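Long-range contacts in ectonucleoside triphosphate diphosphohydrolase 4 (Homo sapiens, PDB 6WG5), which belongs to the GDA1/CD39 family of nucleoside phosphatases, whose members share the two-lobed fold of the actin-like ATPase clan: residues Asn39-Val45 / Phe56-Arg62; Asp69-Ile73 / Ile484-Thr488; Leu322-Asp328 / Arg438-Gln442; Cys348-Ile352 / Phe444-Trp448. All coordinates share one frame; numbering follows the deposited sequence.

Contact 1. Residues Asn39-Val45 / Phe56-Arg62; sequences NVNYGIV and FVYCWPR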
# COMPACT_ATOMS: atom_id res chain seq x y z
N ASN A 39 -20.99 16.79 19.50
CA ASN A 39 -20.63 17.26 18.17
C ASN A 39 -19.58 16.39 17.50
O ASN A 39 -19.09 16.76 16.42
CB ASN A 39 -20.16 18.72 18.24
CG ASN A 39 -21.30 19.68 18.52
OD1 ASN A 39 -22.41 19.51 18.03
ND2 ASN A 39 -21.02 20.71 19.32
N VAL A 40 -19.21 15.27 18.10
CA VAL A 40 -18.30 14.30 17.50
C VAL A 40 -19.12 13.19 16.88
O VAL A 40 -20.08 12.70 17.48
CB VAL A 40 -17.30 13.74 18.54
CG1 VAL A 40 -16.42 12.67 17.91
CG2 VAL A 40 -16.44 14.86 19.11
N ASN A 41 -18.74 12.78 15.67
CA ASN A 41 -19.38 11.67 14.98
C ASN A 41 -18.35 10.57 14.75
O ASN A 41 -17.14 10.81 14.79
CB ASN A 41 -19.98 12.13 13.64
CG ASN A 41 -20.89 13.33 13.80
OD1 ASN A 41 -20.57 14.43 13.36
ND2 ASN A 41 -22.04 13.12 14.45
N TYR A 42 -18.84 9.36 14.52
CA TYR A 42 -18.00 8.18 14.51
C TYR A 42 -18.25 7.35 13.26
O TYR A 42 -19.31 7.42 12.64
CB TYR A 42 -18.24 7.32 15.76
CG TYR A 42 -18.06 8.09 17.06
CD1 TYR A 42 -19.08 8.89 17.55
CD2 TYR A 42 -16.88 8.02 17.78
CE1 TYR A 42 -18.93 9.61 18.72
CE2 TYR A 42 -16.71 8.73 18.96
CZ TYR A 42 -17.74 9.52 19.42
OH TYR A 42 -17.59 10.22 20.59
N GLY A 43 -17.24 6.56 12.90
CA GLY A 43 -17.35 5.63 11.79
C GLY A 43 -16.46 4.44 12.05
O GLY A 43 -15.42 4.56 12.71
N ILE A 44 -16.88 3.28 11.55
CA ILE A 44 -16.22 2.01 11.85
C ILE A 44 -15.89 1.30 10.55
O ILE A 44 -16.75 1.18 9.67
CB ILE A 44 -17.09 1.12 12.75
CG1 ILE A 44 -17.42 1.84 14.06
CG2 ILE A 44 -16.37 -0.19 13.06
CD1 ILE A 44 -18.71 1.38 14.70
N VAL A 45 -14.66 0.82 10.42
CA VAL A 45 -14.20 0.08 9.26
C VAL A 45 -13.56 -1.22 9.74
O VAL A 45 -12.76 -1.20 10.68
CB VAL A 45 -13.19 0.89 8.42
CG1 VAL A 45 -12.81 0.13 7.15
CG2 VAL A 45 -13.76 2.26 8.08
N PHE A 56 -11.29 -0.60 13.01
CA PHE A 56 -10.82 0.74 13.35
C PHE A 56 -12.03 1.64 13.57
O PHE A 56 -12.96 1.64 12.76
CB PHE A 56 -9.95 1.33 12.23
CG PHE A 56 -8.77 0.47 11.86
CD1 PHE A 56 -7.50 0.76 12.35
CD2 PHE A 56 -8.92 -0.61 11.01
CE1 PHE A 56 -6.42 -0.02 12.00
CE2 PHE A 56 -7.84 -1.40 10.67
CZ PHE A 56 -6.59 -1.10 11.16
N VAL A 57 -12.01 2.40 14.66
CA VAL A 57 -13.03 3.40 14.93
C VAL A 57 -12.43 4.77 14.62
O VAL A 57 -11.39 5.15 15.17
CB VAL A 57 -13.52 3.34 16.39
CG1 VAL A 57 -14.58 4.40 16.64
CG2 VAL A 57 -14.07 1.95 16.70
N TYR A 58 -13.09 5.50 13.73
CA TYR A 58 -12.70 6.86 13.37
C TYR A 58 -13.76 7.84 13.86
O TYR A 58 -14.96 7.53 13.87
CB TYR A 58 -12.52 7.00 11.86
CG TYR A 58 -11.44 6.12 11.29
CD1 TYR A 58 -10.12 6.55 11.25
CD2 TYR A 58 -11.73 4.86 10.79
CE1 TYR A 58 -9.12 5.75 10.73
CE2 TYR A 58 -10.74 4.05 10.27
CZ TYR A 58 -9.44 4.50 10.24
OH TYR A 58 -8.45 3.70 9.73
N CYS A 59 -13.31 9.02 14.26
CA CYS A 59 -14.21 10.08 14.68
C CYS A 59 -13.79 11.38 14.01
O CYS A 59 -12.68 11.51 13.48
CB CYS A 59 -14.23 10.24 16.20
SG CYS A 59 -12.61 10.57 16.94
N TRP A 60 -14.69 12.36 14.04
CA TRP A 60 -14.43 13.67 13.46
C TRP A 60 -15.39 14.67 14.08
O TRP A 60 -16.49 14.30 14.49
CB TRP A 60 -14.60 13.64 11.93
CG TRP A 60 -15.92 13.10 11.46
CD1 TRP A 60 -17.07 13.81 11.25
CD2 TRP A 60 -16.22 11.74 11.13
NE1 TRP A 60 -18.06 12.97 10.81
CE2 TRP A 60 -17.57 11.70 10.73
CE3 TRP A 60 -15.48 10.56 11.14
CZ2 TRP A 60 -18.19 10.51 10.34
CZ3 TRP A 60 -16.10 9.38 10.75
CH2 TRP A 60 -17.44 9.37 10.36
N PRO A 61 -15.00 15.94 14.16
CA PRO A 61 -15.91 16.98 14.65
C PRO A 61 -16.84 17.44 13.53
O PRO A 61 -16.74 17.00 12.38
CB PRO A 61 -14.96 18.09 15.09
CG PRO A 61 -13.81 17.96 14.16
CD PRO A 61 -13.67 16.49 13.84
N ARG A 62 -17.75 18.34 13.88
CA ARG A 62 -18.68 18.86 12.89
C ARG A 62 -17.93 19.56 11.77
O ARG A 62 -16.89 20.20 12.00
CB ARG A 62 -19.67 19.84 13.55
CG ARG A 62 -20.74 20.35 12.60
CD ARG A 62 -21.65 21.36 13.27
NE ARG A 62 -22.25 20.84 14.49
CZ ARG A 62 -23.23 19.94 14.52
NH1 ARG A 62 -23.72 19.45 13.39
NH2 ARG A 62 -23.71 19.52 15.69
O HOH W 1 -21.12 14.30 9.97
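Gly43 and Tyr58 bind each other twice through their backbones, Gly43 N to Tyr58 O and Tyr58 N to Gly43 O, each at 2.7 Å. They are the middle of three hydrogen-bonded antiparallel pairs; Asn41 with Trp60 and Val45 with Phe56 repeat this pair of hydrogen bonds to either side, so that the two strands of a beta hairpin are joined by six backbone hydrogen bonds. What individualises this hairpin is Trp60. Its CG sits between the backbone N and the carbonyl carbon (chi1 53°), which folds the indole back across the hairpin instead of away from it. One ring face then covers the backbone of the neighbouring strand, with Asn41 O 3.9 Å above the plane and over its centre. The far end of the ring runs on to Gly43, Trp60 CZ3 lying 3.7 Å from Gly43 N, a position where no side chain intervenes. At the pyrrole end Trp60 NE1 comes within 3.5 Å of Asn41 CB, and the amide and ring planes are inclined at 49°. A water bridges Trp60 NE1 and Asn41 OD1 by two weak bonds. Across the sheet's other face Cys59 CB packs 3.8 Å from Tyr42 CD2, while Val57 CG1 lies at the edge of the tyrosine ring. Such a hairpin is consistent with the opening strands of an actin-like lobe. Strand 127-131 runs parallel beside 40-48, and strands 74-75 and 85-88 both pair antiparallel with 53-61; helix 479-487 covers Val45, Phe56 and Tyr58, whose OH is hydrogen-bonded to Thr480, while helix 107-116 packs through Ala113 against Ile44 and Val57.

Contact 2. Residues Asp69-Ile73 / Ile484-Thr488; sequences DLLDI and ILYRT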
# COMPACT_ATOMS: atom_id res chain seq x y z
N ASP A 69 -13.34 21.94 2.15
CA ASP A 69 -12.68 21.18 3.20
C ASP A 69 -13.32 19.81 3.35
O ASP A 69 -14.55 19.68 3.33
CB ASP A 69 -12.73 21.92 4.53
CG ASP A 69 -11.80 23.12 4.57
OD1 ASP A 69 -10.86 23.17 3.75
OD2 ASP A 69 -12.01 24.01 5.43
N LEU A 70 -12.48 18.79 3.51
CA LEU A 70 -12.96 17.45 3.83
C LEU A 70 -13.18 17.34 5.34
O LEU A 70 -12.85 18.23 6.11
CB LEU A 70 -11.95 16.40 3.37
CG LEU A 70 -11.42 16.51 1.95
CD1 LEU A 70 -10.49 15.34 1.65
CD2 LEU A 70 -12.55 16.56 0.95
N LEU A 71 -13.75 16.21 5.75
CA LEU A 71 -13.92 15.94 7.17
C LEU A 71 -12.56 15.80 7.84
O LEU A 71 -11.57 15.37 7.24
CB LEU A 71 -14.74 14.67 7.38
CG LEU A 71 -16.20 14.70 6.91
CD1 LEU A 71 -16.86 13.35 7.12
CD2 LEU A 71 -16.97 15.79 7.63
N ASP A 72 -12.51 16.18 9.12
CA ASP A 72 -11.29 16.08 9.91
C ASP A 72 -11.27 14.74 10.64
O ASP A 72 -11.36 14.64 11.86
CB ASP A 72 -11.20 17.25 10.88
CG ASP A 72 -9.79 17.46 11.41
OD1 ASP A 72 -8.92 16.61 11.14
OD2 ASP A 72 -9.57 18.48 12.10
N ILE A 73 -11.15 13.68 9.85
CA ILE A 73 -11.24 12.32 10.36
C ILE A 73 -9.94 11.94 11.06
O ILE A 73 -8.84 12.22 10.56
CB ILE A 73 -11.57 11.33 9.22
CG1 ILE A 73 -12.95 11.66 8.64
CG2 ILE A 73 -11.53 9.89 9.72
CD1 ILE A 73 -13.43 10.71 7.57
N ILE A 484 -12.87 5.09 4.83
CA ILE A 484 -13.85 5.87 5.58
C ILE A 484 -13.96 7.27 5.00
O ILE A 484 -15.05 7.84 4.91
CB ILE A 484 -13.49 5.90 7.08
CG1 ILE A 484 -14.62 6.52 7.90
CG2 ILE A 484 -12.20 6.67 7.32
CD1 ILE A 484 -15.72 5.56 8.24
N LEU A 485 -12.83 7.85 4.59
CA LEU A 485 -12.85 9.20 4.05
C LEU A 485 -13.64 9.27 2.76
O LEU A 485 -14.36 10.24 2.51
CB LEU A 485 -11.41 9.69 3.84
CG LEU A 485 -11.21 11.17 3.52
CD1 LEU A 485 -11.69 12.05 4.67
CD2 LEU A 485 -9.75 11.45 3.21
N TYR A 486 -13.53 8.23 1.92
CA TYR A 486 -14.26 8.22 0.66
C TYR A 486 -15.73 7.89 0.87
O TYR A 486 -16.60 8.49 0.22
CB TYR A 486 -13.62 7.21 -0.31
CG TYR A 486 -14.24 7.24 -1.69
CD1 TYR A 486 -15.10 6.24 -2.11
CD2 TYR A 486 -13.96 8.28 -2.57
CE1 TYR A 486 -15.67 6.27 -3.37
CE2 TYR A 486 -14.52 8.31 -3.83
CZ TYR A 486 -15.37 7.30 -4.22
OH TYR A 486 -15.93 7.34 -5.48
N ARG A 487 -16.04 6.95 1.76
CA ARG A 487 -17.43 6.55 1.95
C ARG A 487 -18.26 7.64 2.62
O ARG A 487 -19.47 7.74 2.37
CB ARG A 487 -17.51 5.26 2.77
CG ARG A 487 -16.88 4.03 2.10
CD ARG A 487 -17.46 3.75 0.72
NE ARG A 487 -18.92 3.63 0.74
CZ ARG A 487 -19.59 2.49 0.90
NH1 ARG A 487 -18.94 1.34 1.06
NH2 ARG A 487 -20.91 2.50 0.90
N THR A 488 -17.64 8.48 3.45
CA THR A 488 -18.35 9.53 4.18
C THR A 488 -18.24 10.89 3.49
O THR A 488 -18.56 11.91 4.10
CB THR A 488 -17.81 9.64 5.61
OG1 THR A 488 -16.42 9.98 5.58
CG2 THR A 488 -18.00 8.34 6.36
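Ile73 and Leu485 bring the loop 69-73 nearest to the last turn of helix 479-487, their CA atoms 7.2 Å apart, where an inverse gamma turn centred on Asp72, with Ile73 as its last residue, bends the loop. Ile73 and Leu485 bury the most surface, and the two branches of Ile73 do different work. The longer one ends at CD1, 3.6 Å from Leu485 CD1, and the same methyl also meets the hydroxyl oxygen of Thr488. The shorter one, CG2, lies 4.1 Å from Ile484 CG2, so the isoleucine spans one turn of the helix. Leu485 reaches across because its CG is anti to the backbone N (chi1 -169°), and its second methyl, CD2, makes a looser contact with Leu70 CD1 at 4.3 Å. The arrangement is a worked case of a helix C-terminus buried under an apolar loop, here inside the lobe of an actin-like fold that holds the hairpin of strands 40-48 and 53-61. The hydroxyl of Thr488, among these apolar groups, finds its partner within its own helix end. Thr488 OG1 donates to Ile484 O at 2.6 Å, while Thr488 N reaches the same oxygen from the opposite face of the carbonyl plane at 3.0 Å. With its proton engaged there, the hydroxyl can present its oxygen to hydrocarbon: Leu71 CD1 rests 3.7 Å from Thr488 OG1. Tyr58 and Trp60 of strand 53-61 pack on Ile73 from the sheet, Trp60 also touching Leu71, and Ile181 and Phe185 of helix 172-186 press on Leu485.

Contact 3. Residues Leu322-Asp328 / Arg438-Gln442; sequences LPLDIKD and RLKYQ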
# COMPACT_ATOMS: atom_id res chain seq x y z
N LEU A 322 24.22 -13.52 -3.55
CA LEU A 322 24.36 -13.91 -2.16
C LEU A 322 25.61 -13.29 -1.56
O LEU A 322 26.58 -13.02 -2.28
CB LEU A 322 24.43 -15.44 -2.01
CG LEU A 322 23.10 -16.19 -2.14
CD1 LEU A 322 23.34 -17.69 -2.19
CD2 LEU A 322 22.16 -15.84 -0.99
N PRO A 323 25.63 -13.06 -0.25
CA PRO A 323 26.83 -12.50 0.38
C PRO A 323 28.06 -13.36 0.11
O PRO A 323 27.96 -14.57 -0.10
CB PRO A 323 26.48 -12.49 1.87
CG PRO A 323 25.00 -12.51 1.93
CD PRO A 323 24.55 -13.28 0.73
N LEU A 324 29.22 -12.71 0.12
CA LEU A 324 30.46 -13.40 -0.19
C LEU A 324 30.70 -14.56 0.78
O LEU A 324 30.65 -14.38 2.00
CB LEU A 324 31.63 -12.42 -0.13
CG LEU A 324 33.02 -12.99 -0.42
CD1 LEU A 324 33.16 -13.34 -1.89
CD2 LEU A 324 34.08 -12.00 -0.00
N ASP A 325 30.95 -15.74 0.22
CA ASP A 325 31.38 -16.95 0.93
C ASP A 325 30.27 -17.63 1.72
O ASP A 325 30.55 -18.61 2.44
CB ASP A 325 32.55 -16.68 1.88
CG ASP A 325 33.85 -16.41 1.15
OD1 ASP A 325 33.96 -16.80 -0.03
OD2 ASP A 325 34.76 -15.82 1.76
N ILE A 326 29.02 -17.17 1.63
CA ILE A 326 27.92 -17.90 2.25
C ILE A 326 27.66 -19.17 1.45
O ILE A 326 27.79 -19.21 0.22
CB ILE A 326 26.65 -17.04 2.33
CG1 ILE A 326 25.62 -17.71 3.25
CG2 ILE A 326 26.04 -16.83 0.94
CD1 ILE A 326 24.38 -16.88 3.51
N LYS A 327 27.28 -20.23 2.16
CA LYS A 327 26.92 -21.50 1.54
C LYS A 327 25.42 -21.72 1.71
O LYS A 327 24.92 -21.78 2.84
CB LYS A 327 27.73 -22.64 2.15
CG LYS A 327 29.23 -22.50 1.89
CD LYS A 327 30.05 -23.58 2.56
CE LYS A 327 31.53 -23.35 2.32
NZ LYS A 327 32.37 -24.49 2.77
N ASP A 328 24.72 -21.83 0.59
CA ASP A 328 23.28 -22.02 0.55
C ASP A 328 22.98 -23.21 -0.34
O ASP A 328 23.85 -23.70 -1.07
CB ASP A 328 22.57 -20.75 0.04
CG ASP A 328 21.07 -20.78 0.28
OD1 ASP A 328 20.62 -21.46 1.23
OD2 ASP A 328 20.33 -20.11 -0.48
N ARG A 438 17.03 -11.41 6.76
CA ARG A 438 17.43 -10.12 6.22
C ARG A 438 18.92 -10.10 5.90
O ARG A 438 19.33 -9.60 4.84
CB ARG A 438 17.07 -9.01 7.21
CG ARG A 438 17.76 -7.67 6.97
CD ARG A 438 17.50 -7.13 5.58
NE ARG A 438 16.08 -7.12 5.25
CZ ARG A 438 15.58 -6.79 4.06
NH1 ARG A 438 16.40 -6.43 3.07
NH2 ARG A 438 14.27 -6.82 3.85
N LEU A 439 19.74 -10.64 6.80
CA LEU A 439 21.18 -10.62 6.59
C LEU A 439 21.56 -11.42 5.35
O LEU A 439 22.49 -11.05 4.62
CB LEU A 439 21.88 -11.19 7.83
CG LEU A 439 23.37 -10.88 7.96
CD1 LEU A 439 23.58 -9.44 8.43
CD2 LEU A 439 24.04 -11.85 8.92
N LYS A 440 20.85 -12.52 5.08
CA LYS A 440 21.21 -13.41 3.99
C LYS A 440 20.73 -12.89 2.64
O LYS A 440 21.45 -12.99 1.64
CB LYS A 440 20.64 -14.80 4.26
CG LYS A 440 20.77 -15.79 3.12
CD LYS A 440 20.45 -17.19 3.62
CE LYS A 440 20.40 -18.21 2.50
NZ LYS A 440 19.87 -19.52 3.00
N TYR A 441 19.52 -12.34 2.59
CA TYR A 441 18.89 -11.96 1.33
C TYR A 441 18.89 -10.46 1.08
O TYR A 441 18.26 -10.00 0.12
CB TYR A 441 17.45 -12.51 1.29
CG TYR A 441 17.41 -14.02 1.31
CD1 TYR A 441 17.80 -14.75 0.20
CD2 TYR A 441 16.98 -14.71 2.43
CE1 TYR A 441 17.77 -16.13 0.21
CE2 TYR A 441 16.94 -16.09 2.45
CZ TYR A 441 17.34 -16.80 1.34
OH TYR A 441 17.31 -18.18 1.34
N GLN A 442 19.59 -9.69 1.91
CA GLN A 442 19.71 -8.25 1.67
C GLN A 442 20.26 -7.96 0.28
O GLN A 442 19.79 -7.05 -0.41
CB GLN A 442 20.59 -7.61 2.74
CG GLN A 442 21.19 -6.24 2.37
CD GLN A 442 20.16 -5.13 2.35
OE1 GLN A 442 19.09 -5.24 2.93
NE2 GLN A 442 20.49 -4.04 1.67
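Lys440 and Asp328 meet because each sends its CG anti to the backbone N (chi1 172° for the lysine, -167° for the aspartate), and the lysine chain stays extended from there to its ammonium group. The motif on the other side is a type II beta turn from Pro323 to Ile326, with Asp325 at the position of positive phi, leading directly into strand 327-332 of a small three-stranded sheet; helix 436-456 supplies the lysine. The salt bridge joins Lys440 NZ to Asp328 OD1 at 2.7 Å. Its approach is unusual in direction: the nitrogen stands above the carboxylate, 68° out of its plane, and the two side chains cross at about a right angle. A weak bond of 3.3 Å ties Lys440 NZ to Tyr441 OH as well, and Arg287 of helix 283-296 forms a long, weak ion pair with the other carboxylate oxygen. The positive groups would tend to keep the aspartate ionised. Lys440 thus packs with its hydrocarbon stem and pairs with its ammonium group. Ile326 CD1 touches the stem at Lys440 CG, 3.8 Å away, crossing it nearly perpendicularly. On the same helix the Tyr441 ring turns one face to that CG, which sits 3.8 Å above the plane and over its centre. Trp418 of helix 418-427 packs on both Pro323 and Ile326 at the turn. Nearer the helix backbone, Leu322 CD2 lies 3.9 Å from Lys440 O, and the pyrrolidine ring of Pro323 meets that same oxygen through CD, 3.2 Å from Lys440 O.

Contact 4. Residues Cys348-Ile352 / Phe444-Trp448; sequences CRETI and FKSAW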
# COMPACT_ATOMS: atom_id res chain seq x y z
N CYS A 348 24.72 -9.13 -9.82
CA CYS A 348 23.39 -9.58 -9.43
C CYS A 348 22.31 -8.82 -10.18
O CYS A 348 21.32 -9.42 -10.64
CB CYS A 348 23.20 -9.41 -7.92
SG CYS A 348 21.59 -9.94 -7.32
N ARG A 349 22.47 -7.51 -10.33
CA ARG A 349 21.47 -6.70 -11.02
C ARG A 349 21.28 -7.18 -12.46
O ARG A 349 20.14 -7.28 -12.94
CB ARG A 349 21.87 -5.23 -11.00
CG ARG A 349 21.83 -4.60 -9.62
CD ARG A 349 21.96 -3.08 -9.70
NE ARG A 349 23.23 -2.65 -10.27
CZ ARG A 349 23.43 -2.36 -11.55
NH1 ARG A 349 22.44 -2.44 -12.43
NH2 ARG A 349 24.63 -1.98 -11.96
N GLU A 350 22.37 -7.48 -13.16
CA GLU A 350 22.26 -7.96 -14.53
C GLU A 350 21.61 -9.34 -14.59
O GLU A 350 20.86 -9.63 -15.53
CB GLU A 350 23.63 -8.01 -15.19
CG GLU A 350 24.39 -6.69 -15.15
CD GLU A 350 23.61 -5.55 -15.78
OE1 GLU A 350 22.70 -5.82 -16.58
OE2 GLU A 350 23.91 -4.38 -15.46
N THR A 351 21.86 -10.18 -13.59
CA THR A 351 21.35 -11.55 -13.63
C THR A 351 19.83 -11.57 -13.45
O THR A 351 19.14 -12.38 -14.08
CB THR A 351 22.02 -12.39 -12.54
OG1 THR A 351 23.45 -12.26 -12.66
CG2 THR A 351 21.64 -13.85 -12.68
N ILE A 352 19.30 -10.70 -12.59
CA ILE A 352 17.88 -10.73 -12.25
C ILE A 352 17.03 -9.88 -13.18
O ILE A 352 15.80 -9.87 -13.03
CB ILE A 352 17.66 -10.29 -10.78
CG1 ILE A 352 18.12 -8.84 -10.59
CG2 ILE A 352 18.40 -11.24 -9.84
CD1 ILE A 352 17.97 -8.33 -9.17
N PHE A 444 20.36 -9.77 -2.71
CA PHE A 444 19.40 -9.98 -3.79
C PHE A 444 18.30 -8.93 -3.74
O PHE A 444 17.96 -8.32 -4.76
CB PHE A 444 18.80 -11.38 -3.71
CG PHE A 444 17.76 -11.63 -4.75
CD1 PHE A 444 18.09 -12.22 -5.96
CD2 PHE A 444 16.44 -11.26 -4.54
CE1 PHE A 444 17.13 -12.44 -6.92
CE2 PHE A 444 15.48 -11.47 -5.50
CZ PHE A 444 15.83 -12.06 -6.70
N LYS A 445 17.74 -8.69 -2.55
CA LYS A 445 16.60 -7.79 -2.45
C LYS A 445 16.99 -6.34 -2.70
O LYS A 445 16.20 -5.58 -3.27
CB LYS A 445 15.94 -7.95 -1.09
CG LYS A 445 15.11 -9.22 -0.97
CD LYS A 445 14.95 -9.66 0.47
CE LYS A 445 13.51 -9.62 0.91
NZ LYS A 445 13.39 -9.92 2.37
N SER A 446 18.19 -5.93 -2.28
CA SER A 446 18.64 -4.57 -2.57
C SER A 446 18.80 -4.36 -4.07
O SER A 446 18.44 -3.30 -4.60
CB SER A 446 19.95 -4.28 -1.84
OG SER A 446 20.98 -5.12 -2.30
N ALA A 447 19.34 -5.36 -4.77
CA ALA A 447 19.50 -5.25 -6.22
C ALA A 447 18.16 -5.31 -6.93
O ALA A 447 17.92 -4.57 -7.88
CB ALA A 447 20.42 -6.36 -6.72
N TRP A 448 17.28 -6.21 -6.48
CA TRP A 448 15.93 -6.27 -7.04
C TRP A 448 15.21 -4.95 -6.82
O TRP A 448 14.57 -4.42 -7.74
CB TRP A 448 15.17 -7.43 -6.41
CG TRP A 448 13.77 -7.58 -6.90
CD1 TRP A 448 12.62 -7.32 -6.20
CD2 TRP A 448 13.36 -8.04 -8.19
NE1 TRP A 448 11.52 -7.59 -6.98
CE2 TRP A 448 11.94 -8.03 -8.21
CE3 TRP A 448 14.04 -8.45 -9.34
CZ2 TRP A 448 11.21 -8.41 -9.33
CZ3 TRP A 448 13.31 -8.83 -10.45
CH2 TRP A 448 11.91 -8.81 -10.43
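Phe444 meets Ile352 and Cys348 with one side of its ring. With CG anti to the backbone N (chi1 177°), the phenyl group swings toward helix 345-352, where Ile352 CG2 is 3.4 Å from Phe444 CE1, approaching obliquely. The sulfur of Cys348 is also oblique to this ring, 5.4 Å from its centroid, a Cys sulfur-aromatic contact made by an atom that is tied in a disulfide to Cys321. One turn on, Ala447 is the point of nearest passage, its CA 5.4 Å from that of Arg349. Ala447 lies where the two helices cross: the axes of the two short segments come to 9.2 Å at a crossing angle of -70°. Ala447 CB is met by Cys348 SG at 3.8 Å and by Arg349 CG at 3.7 Å. Only the stem of the arginine packs here, for its guanidinium is engaged in salt bridges with Glu451 and Asp346. Trp448 follows, with Ile352 packed beside it. The isoleucine CG1 lies between its backbone N and carbonyl carbon (chi1 63°), which carries CD1 to 3.9 Å from Trp448 CE3 and also against the helix backbone. The indole turns its edge to Ile352 O, which lies in the ring plane, while Trp448 NE1 is hydrogen-bonded to Phe281 O and Ala286 of helix 283-296 packs against the tryptophan side chain.

The four contacts form two pairs on opposite sides of the chain's centre. Contacts 1 and 2 touch, the residues of the hairpin's second strand packing directly on the loop 69-73, and helix 479-487, which supplies the second segment of contact 2, also covers contact 1. Contacts 3 and 4 use successive parts of helix 436-456 and meet where Arg438 and Lys445 come close beside Glu386, a salt-bridge partner of the arginine and a long, weak one of the lysine. Chemistry follows place. Contact 1 is mostly buried and held by backbone bonds between strands; contacts 2 and 4 are buried and apolar across their segments; contact 3, only partly buried, adds a salt bridge. Contacts 3 and 4 lie within the long loop that contact 2 closes.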